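Local coordinates for protein restriction endonuclease EcoP15I, modification subunit (Escherichia coli, PDB 4ZCF) that methylates one adenine within the DNA sequence 5'-CAGCAG-3' using S-adenosyl-L-methionine, and joins with Res subunits to cut DNA, at residues A[145-148]-A[153-156]; A[447-452]-A[492-497]. One frame throughout, in Å; residues are numbered along the deposited sequence.

Contact 1 and contact 2 lie far apart, with centres 44 Å from each other, and share no helix. Contact 1 is a surface contact joining two helices that follow one another in sequence; it buries little area and rests on a serine set against the first turn of the next helix. Contact 2 is buried and brings together segments 40 residues apart in sequence, on helices lying almost parallel beside the large mixed sheet. Its chemistry differs accordingly: alanine, leucine and phenylalanine fill the space between the helices, and a histidine takes a weak bond from an arginine. At contact 1 a serine hydroxyl instead bonds to the link between the helices, while a leucine methyl rests on the serine CB.

Contact 1 (A[145-148]-A[153-156]); sequences QLSE and DLDE
Ser147 packs against the start of helix 154-164, where its side chain meets both the backbone and the side chain of Leu154. The serine has the largest share of the buried surface, and its CB points toward the other segment. CD1 of Leu154 reaches back to lie 3.7 Å from Ser147 CB and 3.8 Å from Ser147 OG, a small van der Waals touch with the leucine branch set against the root of the serine. The leucine gets there because CG stands anti to its own nitrogen (chi1 -151°), which turns the branch out beside the carbonyl carbon.

The hydroxyl does not bond across the contact. Ser147 OG is 3.5 Å from Leu154 N, but the angle is poor, and its hydrogen bond goes instead to the carbonyl oxygen of Ile152, in the link between the helices. Serine suits this place: it is short enough for the next helix to start close by, with the CA atoms of Ser147 and Leu154 5.3 Å apart, and it ties the link to the helix that precedes it.

Asp153 is the N-cap of the second helix. Ser147 OG comes within 3.7 Å of Asp153 C, whereas the side chain of Asp153 leaves its backbone pointing away from helix 143-150. Asp153 O accepts a weak hydrogen bond from Glu156 N at 3.1 Å. Acidic residues in this first turn probably interact favourably with the positive end of the helix dipole.

The contact therefore forms the outer part of a tight corner between helices 143-150 and 154-164. Leu146, buried, works deeper in the same corner: it touches Ala157, Ile160 and Leu161 of helix 154-164, as well as Tyr65 and Leu68 of helix 63-71. Glu156 adds a bond to Ser64 beside that third helix.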
ATOM      1  N   GLN A 145       4.614 -34.492  -3.509  1.00 68.56           N
ATOM      2  CA  GLN A 145       5.061 -33.418  -4.395  1.00 68.27           C
ATOM      3  C   GLN A 145       4.944 -32.020  -3.754  1.00 71.54           C
ATOM      4  O   GLN A 145       5.922 -31.268  -3.758  1.00 71.86           O
ATOM      5  CB  GLN A 145       4.276 -33.463  -5.724  1.00 69.71           C
ATOM      6  CG  GLN A 145       4.855 -34.400  -6.780  1.00 82.53           C
ATOM      7  CD  GLN A 145       5.766 -33.698  -7.763  1.00 99.24           C
ATOM      8  OE1 GLN A 145       5.397 -32.706  -8.410  1.00 90.09           O
ATOM      9  NE2 GLN A 145       6.965 -34.235  -7.942  1.00 94.16           N
ATOM     10  N   LEU A 146       3.761 -31.681  -3.201  1.00 67.20           N
ATOM     11  CA  LEU A 146       3.503 -30.377  -2.567  1.00 66.95           C
ATOM     12  C   LEU A 146       4.370 -30.116  -1.314  1.00 70.26           C
ATOM     13  O   LEU A 146       4.938 -29.029  -1.182  1.00 68.33           O
ATOM     14  CB  LEU A 146       1.991 -30.173  -2.293  1.00 66.79           C
ATOM     15  CG  LEU A 146       1.547 -28.882  -1.567  1.00 70.59           C
ATOM     16  CD1 LEU A 146       1.964 -27.635  -2.323  1.00 69.99           C
ATOM     17  CD2 LEU A 146       0.051 -28.880  -1.333  1.00 71.69           C
ATOM     18  N   SER A 147       4.481 -31.130  -0.426  1.00 68.22           N
ATOM     19  CA  SER A 147       5.274 -31.133   0.816  1.00 67.88           C
ATOM     20  C   SER A 147       6.739 -30.761   0.564  1.00 69.90           C
ATOM     21  O   SER A 147       7.320 -30.015   1.349  1.00 68.03           O
ATOM     22  CB  SER A 147       5.197 -32.510   1.470  1.00 72.18           C
ATOM     23  OG  SER A 147       5.874 -32.574   2.712  1.00 83.30           O
ATOM     24  N   GLU A 148       7.315 -31.269  -0.551  1.00 67.08           N
ATOM     25  CA  GLU A 148       8.688 -31.005  -0.971  1.00 67.21           C
ATOM     26  C   GLU A 148       8.873 -29.553  -1.460  1.00 71.81           C
ATOM     27  O   GLU A 148       9.690 -28.829  -0.885  1.00 72.72           O
ATOM     28  CB  GLU A 148       9.102 -31.993  -2.052  1.00 68.08           C
ATOM     29  N   ASP A 153       5.257 -29.929   6.293  1.00 73.74           N
ATOM     30  CA  ASP A 153       4.911 -31.305   6.680  1.00 74.37           C
ATOM     31  C   ASP A 153       3.860 -31.925   5.757  1.00 78.66           C
ATOM     32  O   ASP A 153       3.000 -31.211   5.221  1.00 78.77           O
ATOM     33  CB  ASP A 153       4.499 -31.409   8.170  1.00 76.75           C
ATOM     34  CG  ASP A 153       3.195 -30.723   8.554  1.00 93.84           C
ATOM     35  OD1 ASP A 153       3.120 -29.475   8.436  1.00 96.91           O
ATOM     36  OD2 ASP A 153       2.277 -31.420   9.048  1.00 99.28           O
ATOM     37  N   LEU A 154       3.968 -33.253   5.554  1.00 74.60           N
ATOM     38  CA  LEU A 154       3.102 -34.071   4.695  1.00 73.58           C
ATOM     39  C   LEU A 154       1.602 -33.939   5.027  1.00 73.84           C
ATOM     40  O   LEU A 154       0.790 -33.932   4.101  1.00 73.37           O
ATOM     41  CB  LEU A 154       3.570 -35.539   4.739  1.00 73.91           C
ATOM     42  CG  LEU A 154       3.315 -36.417   3.509  1.00 79.28           C
ATOM     43  CD1 LEU A 154       4.080 -35.927   2.279  1.00 79.47           C
ATOM     44  CD2 LEU A 154       3.733 -37.841   3.782  1.00 82.38           C
ATOM     45  N   ASP A 155       1.248 -33.790   6.332  1.00 67.61           N
ATOM     46  CA  ASP A 155      -0.130 -33.603   6.817  1.00 65.85           C
ATOM     47  C   ASP A 155      -0.734 -32.291   6.310  1.00 67.68           C
ATOM     48  O   ASP A 155      -1.929 -32.257   6.029  1.00 66.91           O
ATOM     49  CB  ASP A 155      -0.174 -33.642   8.336  1.00 66.24           C
ATOM     50  N   GLU A 156       0.086 -31.218   6.186  1.00 62.57           N
ATOM     51  CA  GLU A 156      -0.367 -29.928   5.677  1.00 61.50           C
ATOM     52  C   GLU A 156      -0.590 -30.001   4.160  1.00 64.35           C
ATOM     53  O   GLU A 156      -1.615 -29.523   3.674  1.00 62.76           O
ATOM     54  CB  GLU A 156       0.592 -28.799   6.068  1.00 62.72           C
ATOM     55  CG  GLU A 156      -0.081 -27.434   6.038  1.00 71.44           C
ATOM     56  CD  GLU A 156       0.767 -26.256   6.464  1.00 86.55           C
ATOM     57  OE1 GLU A 156       1.194 -26.228   7.642  1.00 94.62           O
ATOM     58  OE2 GLU A 156       1.005 -25.359   5.624  1.00 66.52           O
TER

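Contact 2 (A[447-452]-A[492-497]); sequences TAHTVF and KERLIR
Two bends in the Arg494 chain, at chi2 (-105°) and chi3, swing its guanidinium across to His449, whose ring stands anti to its own backbone nitrogen. Arg494 NH1 donates a weak hydrogen bond to His449 ND1 at 2.7 Å; its N-H...N angle of 127° is far from straight. Group meets group edge on, with their planes 89° apart. Arg494 NE bonds to Ser444 O, which gives the guanidinium a second hold, and the nearby positive charge would probably favour a neutral imidazole. A leucine in place of His449 would probably leave Arg494 NH1 without this buried acceptor and the guanidinium dependent on its other partners, such as Ser444 O.

Next to this pair, Ala448 CB meets Leu495 CG at 3.9 Å; alanine's single methyl lets the branched end of Leu495 pack directly over this face of helix 446-455, the axes being 9.8 Å apart. Phe452 CE2 lies 3.5 Å from Leu495 O, while its ring stacks edge-to-face with Phe464 of strand 461-468.

The two helices run nearly parallel, as expected of successive beta-alpha-beta crossovers: helix 446-455 links strands 434-439 and 461-468, and helix 487-500 leads on to 508-514, in this methyltransferase family's Rossmann-like sheet.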
ATOM      1  N   THR A 447     -13.588  -1.757 -18.093  1.00 34.92           N
ATOM      2  CA  THR A 447     -12.421  -0.875 -17.916  1.00 33.99           C
ATOM      3  C   THR A 447     -11.864  -0.419 -19.253  1.00 37.44           C
ATOM      4  O   THR A 447     -11.515   0.737 -19.417  1.00 37.78           O
ATOM      5  CB  THR A 447     -11.370  -1.534 -16.982  1.00 34.44           C
ATOM      6  OG1 THR A 447     -12.020  -1.978 -15.806  1.00 33.61           O
ATOM      7  CG2 THR A 447     -10.290  -0.586 -16.568  1.00 27.96           C
ATOM      8  N   ALA A 448     -11.779  -1.346 -20.200  1.00 35.49           N
ATOM      9  CA  ALA A 448     -11.293  -1.134 -21.554  1.00 35.21           C
ATOM     10  C   ALA A 448     -12.203  -0.131 -22.255  1.00 39.80           C
ATOM     11  O   ALA A 448     -11.709   0.844 -22.796  1.00 40.89           O
ATOM     12  CB  ALA A 448     -11.270  -2.463 -22.290  1.00 35.75           C
ATOM     13  N   HIS A 449     -13.531  -0.316 -22.132  1.00 37.02           N
ATOM     14  CA  HIS A 449     -14.555   0.561 -22.690  1.00 37.01           C
ATOM     15  C   HIS A 449     -14.372   1.980 -22.137  1.00 44.34           C
ATOM     16  O   HIS A 449     -14.297   2.936 -22.910  1.00 46.33           O
ATOM     17  CB  HIS A 449     -15.959  -0.000 -22.393  1.00 36.55           C
ATOM     18  CG  HIS A 449     -17.082   0.681 -23.126  1.00 39.48           C
ATOM     19  ND1 HIS A 449     -18.339   0.090 -23.231  1.00 40.82           N
ATOM     20  CD2 HIS A 449     -17.121   1.890 -23.744  1.00 40.31           C
ATOM     21  CE1 HIS A 449     -19.092   0.954 -23.888  1.00 39.56           C
ATOM     22  NE2 HIS A 449     -18.400   2.043 -24.235  1.00 39.92           N
ATOM     23  N   THR A 450     -14.241   2.099 -20.809  1.00 39.82           N
ATOM     24  CA  THR A 450     -14.006   3.343 -20.088  1.00 39.29           C
ATOM     25  C   THR A 450     -12.777   4.076 -20.643  1.00 44.47           C
ATOM     26  O   THR A 450     -12.803   5.295 -20.721  1.00 47.33           O
ATOM     27  CB  THR A 450     -13.902   3.022 -18.584  1.00 45.90           C
ATOM     28  OG1 THR A 450     -15.152   2.489 -18.117  1.00 42.01           O
ATOM     29  CG2 THR A 450     -13.494   4.216 -17.754  1.00 41.75           C
ATOM     30  N   VAL A 451     -11.717   3.352 -21.041  1.00 39.91           N
ATOM     31  CA  VAL A 451     -10.514   3.960 -21.645  1.00 38.98           C
ATOM     32  C   VAL A 451     -10.871   4.530 -23.041  1.00 42.86           C
ATOM     33  O   VAL A 451     -10.466   5.653 -23.348  1.00 42.07           O
ATOM     34  CB  VAL A 451      -9.259   3.030 -21.633  1.00 40.93           C
ATOM     35  CG1 VAL A 451      -8.107   3.642 -22.410  1.00 39.70           C
ATOM     36  CG2 VAL A 451      -8.814   2.722 -20.196  1.00 40.39           C
ATOM     37  N   PHE A 452     -11.696   3.797 -23.840  1.00 39.37           N
ATOM     38  CA  PHE A 452     -12.173   4.279 -25.153  1.00 38.45           C
ATOM     39  C   PHE A 452     -12.911   5.609 -24.979  1.00 43.56           C
ATOM     40  O   PHE A 452     -12.508   6.582 -25.612  1.00 44.65           O
ATOM     41  CB  PHE A 452     -13.051   3.236 -25.893  1.00 39.19           C
ATOM     42  CG  PHE A 452     -12.356   1.987 -26.418  1.00 40.10           C
ATOM     43  CD1 PHE A 452     -11.097   2.064 -27.016  1.00 41.85           C
ATOM     44  CD2 PHE A 452     -12.987   0.746 -26.371  1.00 41.80           C
ATOM     45  CE1 PHE A 452     -10.484   0.928 -27.557  1.00 41.48           C
ATOM     46  CE2 PHE A 452     -12.358  -0.396 -26.890  1.00 43.89           C
ATOM     47  CZ  PHE A 452     -11.111  -0.293 -27.480  1.00 40.92           C
ATOM     48  N   LYS A 492     -14.193  -9.932 -26.098  1.00 38.52           N
ATOM     49  CA  LYS A 492     -13.562  -9.507 -27.364  1.00 37.74           C
ATOM     50  C   LYS A 492     -14.566  -8.716 -28.214  1.00 40.21           C
ATOM     51  O   LYS A 492     -14.248  -7.603 -28.635  1.00 40.11           O
ATOM     52  CB  LYS A 492     -13.005 -10.727 -28.132  1.00 39.25           C
ATOM     53  CG  LYS A 492     -12.351 -10.402 -29.488  1.00 33.21           C
ATOM     54  CD  LYS A 492     -12.068 -11.710 -30.250  1.00 37.60           C
ATOM     55  CE  LYS A 492     -11.260 -11.492 -31.509  1.00 47.85           C
ATOM     56  NZ  LYS A 492     -10.957 -12.777 -32.186  1.00 60.39           N
ATOM     57  N   GLU A 493     -15.791  -9.258 -28.379  1.00 36.01           N
ATOM     58  CA  GLU A 493     -16.888  -8.627 -29.104  1.00 37.35           C
ATOM     59  C   GLU A 493     -17.320  -7.295 -28.501  1.00 42.42           C
ATOM     60  O   GLU A 493     -17.548  -6.350 -29.265  1.00 43.94           O
ATOM     61  CB  GLU A 493     -18.093  -9.587 -29.241  1.00 39.49           C
ATOM     62  CG  GLU A 493     -19.315  -9.022 -29.970  1.00 52.65           C
ATOM     63  CD  GLU A 493     -19.220  -8.677 -31.452  1.00 70.41           C
ATOM     64  OE1 GLU A 493     -18.110  -8.376 -31.945  1.00 42.64           O
ATOM     65  OE2 GLU A 493     -20.284  -8.654 -32.113  1.00 73.31           O
ATOM     66  N   ARG A 494     -17.423  -7.205 -27.147  1.00 37.66           N
ATOM     67  CA  ARG A 494     -17.830  -5.961 -26.461  1.00 37.37           C
ATOM     68  C   ARG A 494     -16.870  -4.836 -26.747  1.00 43.24           C
ATOM     69  O   ARG A 494     -17.299  -3.687 -26.850  1.00 44.10           O
ATOM     70  CB  ARG A 494     -17.948  -6.143 -24.932  1.00 35.86           C
ATOM     71  CG  ARG A 494     -18.723  -5.017 -24.275  1.00 39.97           C
ATOM     72  CD  ARG A 494     -17.924  -3.981 -23.484  1.00 38.98           C
ATOM     73  NE  ARG A 494     -18.251  -4.189 -22.072  1.00 52.99           N
ATOM     74  CZ  ARG A 494     -18.604  -3.260 -21.197  1.00 52.65           C
ATOM     75  NH1 ARG A 494     -18.585  -1.982 -21.531  1.00 37.38           N
ATOM     76  NH2 ARG A 494     -18.932  -3.601 -19.962  1.00 51.91           N
ATOM     77  N   LEU A 495     -15.565  -5.154 -26.813  1.00 40.06           N
ATOM     78  CA  LEU A 495     -14.503  -4.184 -27.073  1.00 39.14           C
ATOM     79  C   LEU A 495     -14.513  -3.776 -28.531  1.00 43.35           C
ATOM     80  O   LEU A 495     -14.296  -2.613 -28.828  1.00 43.10           O
ATOM     81  CB  LEU A 495     -13.155  -4.779 -26.673  1.00 38.97           C
ATOM     82  CG  LEU A 495     -12.703  -4.677 -25.220  1.00 42.42           C
ATOM     83  CD1 LEU A 495     -13.755  -5.162 -24.275  1.00 42.25           C
ATOM     84  CD2 LEU A 495     -11.439  -5.480 -25.000  1.00 41.27           C
ATOM     85  N   ILE A 496     -14.789  -4.729 -29.446  1.00 42.26           N
ATOM     86  CA  ILE A 496     -14.933  -4.475 -30.889  1.00 42.03           C
ATOM     87  C   ILE A 496     -16.056  -3.445 -31.097  1.00 46.17           C
ATOM     88  O   ILE A 496     -15.829  -2.419 -31.747  1.00 47.65           O
ATOM     89  CB  ILE A 496     -15.159  -5.791 -31.693  1.00 44.35           C
ATOM     90  CG1 ILE A 496     -13.808  -6.534 -31.908  1.00 43.01           C
ATOM     91  CG2 ILE A 496     -15.878  -5.511 -33.047  1.00 45.23           C
ATOM     92  CD1 ILE A 496     -13.954  -7.997 -32.295  1.00 41.55           C
ATOM     93  N   ARG A 497     -17.233  -3.693 -30.484  1.00 39.81           N
ATOM     94  CA  ARG A 497     -18.398  -2.806 -30.559  1.00 38.19           C
ATOM     95  C   ARG A 497     -18.147  -1.436 -29.930  1.00 43.26           C
ATOM     96  O   ARG A 497     -18.483  -0.415 -30.528  1.00 44.75           O
ATOM     97  CB  ARG A 497     -19.649  -3.491 -29.987  1.00 32.23           C
ATOM     98  CG  ARG A 497     -20.096  -4.654 -30.860  1.00 34.76           C
ATOM     99  CD  ARG A 497     -21.432  -5.200 -30.426  1.00 43.89           C
ATOM    100  NE  ARG A 497     -21.714  -6.516 -31.000  1.00 36.43           N
ATOM    101  CZ  ARG A 497     -22.913  -7.081 -31.040  1.00 40.36           C
ATOM    102  NH1 ARG A 497     -23.977  -6.425 -30.608  1.00 47.06           N
ATOM    103  NH2 ARG A 497     -23.065  -8.277 -31.566  1.00 28.50           N
TER